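Local coordinates for 3-deoxy-D-manno-octulosonate 8-phosphate phosphatase KdsC (Haemophilus influenzae, PDB 4HGP), which catalyses the magnesium-dependent hydrolysis of 3-deoxy-D-manno-octulosonate 8-phosphate to 3-deoxy-D-manno-octulosonate and inorganic phosphate, a step in lipopolysaccharide biosynthesis, at the interface of chains A and B. Numbering follows the deposited sequence. Chains: chain A/B, 3-deoxy-D-manno-octulosonate 8-phosphate phosphatase KdsC.

The interface of chains A and B. Residues chain A 34-36, 64, 67-68, 71; chain B 24-26.
A:Lys34 and A:Phe36 pair antiparallel with B:Tyr26 and B:Leu24 through N-H to carbonyl bonds running both ways, of which B:Leu24 N to A:Phe36 O spans 2.7 Å. Between these two pairs, A:Ser35 meets B:His25: the hydroxyl OG lies 2.6 Å from imidazole ND1, a hydrogen bond whose donor is not settled, with A:Ser35 CB at the ring's edge. B:Tyr26 reaches to helix 63-72 of chain A, and chain A hides 102 Å² of its surface. A:Arg68 crosses it at about a right angle and lays CD over one ring face, toward the rim, 3.4 Å from B:Tyr26 CZ. Chi1 of the arginine (CG anti to the backbone N, 179°) sets CG over the centre of the A:Phe36 ring, and the bend at chi2 (63°) turns CD onto the B:Tyr26 face, so its aliphatic part packs against both aromatics. The phenol OH is gripped twice: it donates to A:Asp71 OD2 at 2.6 Å, meeting the carboxylate tip to tip on its anti side, and accepts from A:Arg68 NH1 at 3.0 Å. A:Arg67 NE holds the other carboxylate oxygen, A:Asp71 OD1, in a 2.8 Å salt bridge, which probably helps fix the carboxylate's rotation. A:Ile64 CG2 packs 3.6 Å from B:Tyr26 CB. In the fold, strand 23-27 of chain B extends the sheet at strand 30-37 of chain A, and helix 63-72 flanks the join; this patch belongs to the homotetramer and includes A:Arg68, a likely substrate-binding residue.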
ATOM      1  N   LYS A  34       0.770  10.893  -6.927  1.00 12.87           N
ATOM      2  CA  LYS A  34      -0.412  10.881  -6.057  1.00 12.64           C
ATOM      3  C   LYS A  34      -1.266   9.690  -6.453  1.00 13.48           C
ATOM      4  O   LYS A  34      -1.472   9.440  -7.640  1.00 13.14           O
ATOM      5  CB  LYS A  34      -1.241  12.170  -6.164  1.00 11.97           C
ATOM      6  CG  LYS A  34      -0.515  13.455  -5.847  1.00 11.94           C
ATOM      7  CD  LYS A  34      -1.484  14.620  -5.783  1.00 12.06           C
ATOM      8  CE  LYS A  34      -2.362  14.562  -4.543  1.00 13.01           C
ATOM      9  NZ  LYS A  34      -1.596  14.507  -3.260  1.00 14.89           N
ATOM     10  N   SER A  35      -1.757   8.959  -5.456  1.00 13.09           N
ATOM     11  CA  SER A  35      -2.564   7.774  -5.700  1.00 12.29           C
ATOM     12  C   SER A  35      -4.047   8.024  -5.371  1.00 11.51           C
ATOM     13  O   SER A  35      -4.428   8.187  -4.215  1.00 11.58           O
ATOM     14  CB  SER A  35      -2.004   6.589  -4.905  1.00 14.67           C
ATOM     15  OG  SER A  35      -0.636   6.359  -5.224  1.00 10.55           O
ATOM     16  N   PHE A  36      -4.878   8.077  -6.408  1.00 11.53           N
ATOM     17  CA  PHE A  36      -6.313   8.246  -6.227  1.00 12.58           C
ATOM     18  C   PHE A  36      -7.005   6.896  -6.373  1.00 12.26           C
ATOM     19  O   PHE A  36      -6.381   5.916  -6.751  1.00 14.84           O
ATOM     20  CB  PHE A  36      -6.865   9.268  -7.230  1.00 13.17           C
ATOM     21  CG  PHE A  36      -6.130  10.585  -7.213  1.00 12.13           C
ATOM     22  CD1 PHE A  36      -6.515  11.601  -6.352  1.00 14.52           C
ATOM     23  CD2 PHE A  36      -5.044  10.803  -8.051  1.00 14.03           C
ATOM     24  CE1 PHE A  36      -5.831  12.803  -6.336  1.00  9.98           C
ATOM     25  CE2 PHE A  36      -4.356  12.002  -8.034  1.00 12.50           C
ATOM     26  CZ  PHE A  36      -4.763  13.009  -7.177  1.00 10.17           C
ATOM     27  N   ILE A  64       0.356  17.289 -10.431  1.00 15.62           N
ATOM     28  CA  ILE A  64      -0.251  15.960 -10.382  1.00 15.32           C
ATOM     29  C   ILE A  64      -1.721  16.027 -10.007  1.00 16.05           C
ATOM     30  O   ILE A  64      -2.560  15.415 -10.659  1.00 14.27           O
ATOM     31  CB  ILE A  64       0.434  15.064  -9.347  1.00 16.36           C
ATOM     32  CG1 ILE A  64       1.951  15.100  -9.523  1.00 14.13           C
ATOM     33  CG2 ILE A  64      -0.099  13.634  -9.455  1.00 13.15           C
ATOM     34  CD1 ILE A  64       2.681  14.196  -8.577  1.00 15.39           C
ATOM     35  N   ARG A  67      -3.776  17.593 -12.651  1.00 16.32           N
ATOM     36  CA  ARG A  67      -4.033  16.676 -13.759  1.00 16.05           C
ATOM     37  C   ARG A  67      -5.223  15.746 -13.473  1.00 15.79           C
ATOM     38  O   ARG A  67      -6.087  15.547 -14.331  1.00 14.42           O
ATOM     39  CB  ARG A  67      -2.776  15.860 -14.067  1.00 16.67           C
ATOM     40  CG  ARG A  67      -2.970  14.798 -15.125  1.00 17.40           C
ATOM     41  CD  ARG A  67      -3.550  15.391 -16.398  1.00 15.45           C
ATOM     42  NE  ARG A  67      -3.851  14.363 -17.387  1.00 20.43           N
ATOM     43  CZ  ARG A  67      -3.066  14.060 -18.415  1.00 18.02           C
ATOM     44  NH1 ARG A  67      -1.929  14.710 -18.598  1.00 20.27           N
ATOM     45  NH2 ARG A  67      -3.427  13.119 -19.267  1.00 16.10           N
ATOM     46  N   ARG A  68      -5.263  15.178 -12.268  1.00 16.87           N
ATOM     47  CA  ARG A  68      -6.377  14.322 -11.856  1.00 15.45           C
ATOM     48  C   ARG A  68      -7.693  15.104 -11.870  1.00 16.86           C
ATOM     49  O   ARG A  68      -8.739  14.597 -12.292  1.00 16.01           O
ATOM     50  CB  ARG A  68      -6.116  13.734 -10.468  1.00 15.04           C
ATOM     51  CG  ARG A  68      -7.235  12.846  -9.944  1.00 14.15           C
ATOM     52  CD  ARG A  68      -7.449  11.611 -10.808  1.00 16.57           C
ATOM     53  NE  ARG A  68      -8.351  10.651 -10.164  1.00 16.57           N
ATOM     54  CZ  ARG A  68      -9.015   9.692 -10.805  1.00 14.05           C
ATOM     55  NH1 ARG A  68      -8.878   9.553 -12.114  1.00 17.12           N
ATOM     56  NH2 ARG A  68      -9.819   8.877 -10.136  1.00 14.15           N
ATOM     57  N   ASP A  71      -8.673  15.369 -15.451  1.00 18.55           N
ATOM     58  CA  ASP A  71      -9.123  14.059 -15.909  1.00 18.65           C
ATOM     59  C   ASP A  71     -10.580  13.803 -15.514  1.00 19.87           C
ATOM     60  O   ASP A  71     -11.338  13.191 -16.268  1.00 22.68           O
ATOM     61  CB  ASP A  71      -8.208  12.944 -15.376  1.00 14.87           C
ATOM     62  CG  ASP A  71      -6.951  12.758 -16.214  1.00 16.15           C
ATOM     63  OD1 ASP A  71      -6.539  13.701 -16.925  1.00 17.44           O
ATOM     64  OD2 ASP A  71      -6.365  11.662 -16.163  1.00 15.45           O
TER
ATOM     65  N   LEU B  24      -5.001   4.577  -8.637  1.00 12.33           N
ATOM     66  CA  LEU B  24      -4.455   5.135  -9.868  1.00 12.56           C
ATOM     67  C   LEU B  24      -3.317   6.075  -9.478  1.00 13.43           C
ATOM     68  O   LEU B  24      -3.525   7.086  -8.793  1.00 13.75           O
ATOM     69  CB  LEU B  24      -5.548   5.846 -10.676  1.00 13.77           C
ATOM     70  CG  LEU B  24      -6.771   4.999 -11.078  1.00 13.06           C
ATOM     71  CD1 LEU B  24      -7.983   5.856 -11.403  1.00 13.38           C
ATOM     72  CD2 LEU B  24      -6.468   4.070 -12.239  1.00 14.24           C
ATOM     73  N   HIS B  25      -2.101   5.709  -9.871  1.00 14.07           N
ATOM     74  CA  HIS B  25      -0.918   6.438  -9.443  1.00 14.55           C
ATOM     75  C   HIS B  25      -0.565   7.478 -10.484  1.00 13.59           C
ATOM     76  O   HIS B  25       0.106   7.181 -11.467  1.00 17.73           O
ATOM     77  CB  HIS B  25       0.270   5.493  -9.218  1.00 13.43           C
ATOM     78  CG  HIS B  25      -0.019   4.363  -8.278  1.00 13.07           C
ATOM     79  ND1 HIS B  25      -0.619   4.543  -7.051  1.00 10.53           N
ATOM     80  CD2 HIS B  25       0.216   3.035  -8.389  1.00 11.37           C
ATOM     81  CE1 HIS B  25      -0.744   3.374  -6.449  1.00 14.67           C
ATOM     82  NE2 HIS B  25      -0.249   2.444  -7.240  1.00 11.11           N
ATOM     83  N   TYR B  26      -1.024   8.701 -10.259  1.00 13.19           N
ATOM     84  CA  TYR B  26      -0.822   9.790 -11.202  1.00 14.57           C
ATOM     85  C   TYR B  26       0.546  10.454 -11.076  1.00 14.59           C
ATOM     86  O   TYR B  26       1.101  10.564  -9.983  1.00 13.82           O
ATOM     87  CB  TYR B  26      -1.899  10.858 -10.976  1.00 15.09           C
ATOM     88  CG  TYR B  26      -3.155  10.665 -11.789  1.00 13.71           C
ATOM     89  CD1 TYR B  26      -4.021   9.613 -11.530  1.00 15.01           C
ATOM     90  CD2 TYR B  26      -3.480  11.544 -12.818  1.00 15.70           C
ATOM     91  CE1 TYR B  26      -5.170   9.438 -12.279  1.00 14.72           C
ATOM     92  CE2 TYR B  26      -4.622  11.380 -13.567  1.00 15.07           C
ATOM     93  CZ  TYR B  26      -5.467  10.324 -13.293  1.00 15.96           C
ATOM     94  OH  TYR B  26      -6.611  10.158 -14.038  1.00 15.95           O
TER